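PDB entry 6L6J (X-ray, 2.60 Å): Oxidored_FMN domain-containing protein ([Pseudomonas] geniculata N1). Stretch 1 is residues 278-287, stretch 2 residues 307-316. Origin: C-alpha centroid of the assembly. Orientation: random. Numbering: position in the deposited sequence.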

# COMPACT_ATOMS: atom_id res chain seq x y z
N GLN A 278 -3.96 -1.94 -15.92
CA GLN A 278 -2.80 -1.49 -16.74
C GLN A 278 -2.82 -2.19 -18.10
O GLN A 278 -2.06 -1.76 -18.99
N GLU A 279 -3.68 -3.20 -18.25
CA GLU A 279 -3.64 -4.08 -19.45
C GLU A 279 -3.63 -3.20 -20.69
O GLU A 279 -2.67 -3.27 -21.46
N PRO A 280 -4.66 -2.34 -20.92
CA PRO A 280 -4.71 -1.49 -22.11
C PRO A 280 -3.42 -0.74 -22.44
O PRO A 280 -3.18 -0.54 -23.58
N PHE A 281 -2.63 -0.37 -21.42
CA PHE A 281 -1.40 0.47 -21.56
C PHE A 281 -0.18 -0.37 -21.95
O PHE A 281 0.68 0.20 -22.68
N ILE A 282 -0.10 -1.64 -21.51
CA ILE A 282 1.09 -2.54 -21.72
C ILE A 282 0.77 -3.64 -22.75
O ILE A 282 1.72 -4.32 -23.14
N ASP A 283 -0.50 -3.80 -23.12
CA ASP A 283 -1.06 -4.76 -24.13
C ASP A 283 -0.16 -4.87 -25.36
O ASP A 283 -0.06 -5.96 -25.92
N PHE A 284 0.40 -3.75 -25.81
CA PHE A 284 1.15 -3.64 -27.09
C PHE A 284 2.56 -4.25 -26.96
O PHE A 284 3.17 -4.61 -27.99
N VAL A 285 3.09 -4.32 -25.74
CA VAL A 285 4.52 -4.64 -25.49
C VAL A 285 4.87 -6.01 -26.09
O VAL A 285 5.91 -6.09 -26.75
N LYS A 286 4.03 -7.04 -25.90
CA LYS A 286 4.34 -8.43 -26.38
C LYS A 286 4.28 -8.52 -27.92
O LYS A 286 4.92 -9.42 -28.45
N LYS A 287 3.59 -7.62 -28.61
CA LYS A 287 3.58 -7.56 -30.10
C LYS A 287 4.92 -7.02 -30.63
O LYS A 287 5.23 -7.31 -31.79
N SER A 307 -5.51 -16.07 -17.53
CA SER A 307 -6.07 -15.34 -18.71
C SER A 307 -5.03 -14.36 -19.25
O SER A 307 -4.86 -14.29 -20.47
N GLN A 308 -4.34 -13.65 -18.37
CA GLN A 308 -3.31 -12.66 -18.78
C GLN A 308 -2.30 -13.37 -19.69
O GLN A 308 -1.86 -12.74 -20.67
N ILE A 309 -1.97 -14.63 -19.36
CA ILE A 309 -0.94 -15.46 -20.07
C ILE A 309 -1.51 -16.03 -21.39
O ILE A 309 -0.89 -15.83 -22.46
N ARG A 310 -2.63 -16.73 -21.30
CA ARG A 310 -3.33 -17.39 -22.43
C ARG A 310 -3.59 -16.37 -23.54
O ARG A 310 -3.34 -16.72 -24.69
N ARG A 311 -4.05 -15.16 -23.21
CA ARG A 311 -4.45 -14.11 -24.20
C ARG A 311 -3.22 -13.27 -24.61
O ARG A 311 -3.39 -12.32 -25.39
N GLY A 312 -2.03 -13.63 -24.12
CA GLY A 312 -0.74 -13.11 -24.64
C GLY A 312 -0.45 -11.68 -24.20
O GLY A 312 0.30 -10.95 -24.90
N VAL A 313 -1.00 -11.27 -23.06
CA VAL A 313 -0.75 -9.91 -22.49
C VAL A 313 0.63 -9.90 -21.81
O VAL A 313 1.43 -8.98 -22.10
N LEU A 314 0.89 -10.93 -20.99
CA LEU A 314 2.13 -11.07 -20.18
C LEU A 314 2.73 -12.48 -20.32
O LEU A 314 1.99 -13.43 -20.65
N ASP A 315 4.02 -12.61 -20.02
CA ASP A 315 4.68 -13.93 -19.80
C ASP A 315 4.72 -14.19 -18.30
O ASP A 315 4.61 -15.35 -17.90
N LEU A 316 4.85 -13.12 -17.50
CA LEU A 316 5.03 -13.20 -16.03
C LEU A 316 3.97 -12.36 -15.31
O LEU A 316 3.77 -11.20 -15.70

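Which side chains of the first stretch reach the second? Glu279, Ile282 and Lys286 do so most directly, since their CA-to-CB bonds all point toward it. Asp283, whose CA lies 5.4 Å from the CA of Val313 at the nearest backbone approach, starts out pointing away, yet the end of its side chain comes back to leave OD1 3.8 Å from Val313 CG2. Pro280 and Phe284 point away and make no contact. Together the two stretches bury 427 Å², with a charged pair on each flank of a small apolar patch.

What satisfies the carboxylate of Glu279? The side chain is extended, t at both chi1 and chi2, and this carries its two oxygens to donors from the end of the 307-310 helix and the residue after it. Gln308 NE2 donates to Glu279 OE1 at 3.0 Å, and Arg311 NH2 donates to the same OE1 at 3.1 Å with a nearly straight N-H...O angle of 173°. Arg311 NH2 also lies 2.6 Å from Glu279 OE2, the close approach of the salt bridge, with that oxygen at the edge of the guanidinium and near its plane. Gln308 (m at chi1 and chi2) and Arg311 (m, then t) both set off sideways and bring only their ends nearer. The other terminal nitrogen of the arginine is used within its own stretch: Arg311 NH1 donates to Ser307 OG at 3.2 Å, so both terminal nitrogens of the arginine have partners.

What fills the space between the charged pairs? Ile282, p at both chi1 and chi2, places its CD1 3.5 Å from Val313 CG1 and 4.0 Å from Leu314 CD2. Val313 is t and its CA-to-CB bond points away, but its methyl groups still meet the first stretch. Leu314, m then t, also starts away and turns its end back. Val313 CG2 lies near carboxylate oxygens of two acids, Glu279 OE2 at 3.9 Å and Asp283 OD1 at 3.8 Å, while the methyl contacts with Ile282 form the apolar part.

How does Lys286 find its partner? Its chi1 of -93° lies between wells, and after a t at chi2 the chain bends through p at chi3 and chi4. On the way it passes over the backbone of the second stretch, Lys286 CD lying 3.2 Å from Gly312 O and 3.6 Å from Val313 O. Gly312 has a positive phi, a conformation that favours glycine, in the Schellman motif that closes the helix. At the tip, Lys286 NZ forms a salt bridge with Asp315 (m), donating to OD1 at 3.0 Å and, through a weak bond, to Asp315 OD2, also at 3.0 Å. That weakly bound OD2 is satisfied as well by a hydrogen bond elsewhere in the structure.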

# COMPACT_ATOMS: atom_id res chain seq x y z
CB GLN A 278 -1.47 -1.77 -16.06
CG GLN A 278 -1.35 -1.20 -14.65
CD GLN A 278 0.09 -0.90 -14.29
OE1 GLN A 278 1.01 -1.18 -15.04
NE2 GLN A 278 0.30 -0.32 -13.11
CB GLU A 279 -4.79 -5.09 -19.47
CG GLU A 279 -5.03 -5.64 -20.86
CD GLU A 279 -5.89 -6.89 -20.93
OE1 GLU A 279 -6.17 -7.50 -19.86
OE2 GLU A 279 -6.28 -7.24 -22.09
CB PRO A 280 -5.78 -0.43 -21.78
CG PRO A 280 -6.06 -0.63 -20.30
CD PRO A 280 -5.81 -2.11 -20.04
CB PHE A 281 -1.09 1.19 -20.25
CG PHE A 281 -2.14 2.17 -19.80
CD1 PHE A 281 -2.16 3.46 -20.30
CD2 PHE A 281 -3.10 1.80 -18.85
CE1 PHE A 281 -3.12 4.37 -19.87
CE2 PHE A 281 -4.06 2.71 -18.43
CZ PHE A 281 -4.08 3.99 -18.95
CB ILE A 282 1.65 -3.13 -20.40
CG1 ILE A 282 0.62 -3.93 -19.59
CG2 ILE A 282 2.28 -2.04 -19.55
CD1 ILE A 282 0.15 -5.21 -20.25
CB ASP A 283 -2.41 -4.27 -24.68
CG ASP A 283 -3.56 -5.26 -24.62
OD1 ASP A 283 -3.43 -6.28 -23.86
OD2 ASP A 283 -4.59 -5.01 -25.29
CB PHE A 284 1.25 -2.17 -27.52
CG PHE A 284 2.33 -1.39 -26.80
CD1 PHE A 284 2.07 -0.81 -25.56
CD2 PHE A 284 3.59 -1.23 -27.36
CE1 PHE A 284 3.04 -0.06 -24.90
CE2 PHE A 284 4.56 -0.50 -26.70
CZ PHE A 284 4.28 0.10 -25.48
CB VAL A 285 4.87 -4.56 -23.99
CG1 VAL A 285 6.31 -5.00 -23.72
CG2 VAL A 285 4.65 -3.16 -23.45
CB LYS A 286 3.44 -9.48 -25.73
CG LYS A 286 4.05 -10.09 -24.47
CD LYS A 286 3.35 -11.34 -23.96
CE LYS A 286 3.59 -12.56 -24.81
NZ LYS A 286 5.04 -12.83 -25.01
CB LYS A 287 2.40 -6.73 -30.60
CG LYS A 287 1.02 -7.25 -30.18
CD LYS A 287 0.19 -7.83 -31.31
CE LYS A 287 0.72 -9.13 -31.89
NZ LYS A 287 -0.38 -9.94 -32.48
CB SER A 307 -7.34 -14.65 -18.33
OG SER A 307 -8.05 -14.24 -19.47
CB GLN A 308 -2.66 -12.03 -17.54
CG GLN A 308 -3.54 -10.99 -16.84
CD GLN A 308 -3.63 -9.71 -17.63
OE1 GLN A 308 -2.64 -9.20 -18.13
NE2 GLN A 308 -4.83 -9.20 -17.79
CB ILE A 309 -0.41 -16.61 -19.18
CG1 ILE A 309 -0.02 -16.16 -17.76
CG2 ILE A 309 0.74 -17.32 -19.90
CD1 ILE A 309 1.12 -15.15 -17.68
CB ARG A 310 -4.67 -18.01 -22.00
CG ARG A 310 -4.57 -19.12 -20.95
CD ARG A 310 -4.33 -20.50 -21.51
NE ARG A 310 -4.50 -21.52 -20.48
CZ ARG A 310 -3.89 -22.71 -20.43
NH1 ARG A 310 -3.03 -23.08 -21.38
NH2 ARG A 310 -4.14 -23.52 -19.41
CB ARG A 311 -5.58 -13.24 -23.64
CG ARG A 311 -6.83 -14.03 -23.27
CD ARG A 311 -7.78 -13.29 -22.35
NE ARG A 311 -7.61 -11.84 -22.49
CZ ARG A 311 -7.20 -11.00 -21.55
NH1 ARG A 311 -6.97 -11.38 -20.31
NH2 ARG A 311 -7.05 -9.73 -21.86
CB VAL A 313 -1.86 -9.50 -21.51
CG1 VAL A 313 -1.64 -8.10 -21.00
CG2 VAL A 313 -3.23 -9.65 -22.14
CB LEU A 314 1.77 -10.82 -18.70
CG LEU A 314 1.12 -9.47 -18.39
CD1 LEU A 314 0.71 -9.40 -16.92
CD2 LEU A 314 2.05 -8.33 -18.74
CB ASP A 315 6.07 -13.94 -20.42
CG ASP A 315 5.99 -13.69 -21.91
OD1 ASP A 315 5.43 -14.56 -22.61
OD2 ASP A 315 6.43 -12.58 -22.34
CB LEU A 316 6.45 -12.76 -15.69
CG LEU A 316 7.54 -13.70 -16.18
CD1 LEU A 316 8.91 -13.03 -16.13
CD2 LEU A 316 7.54 -14.98 -15.36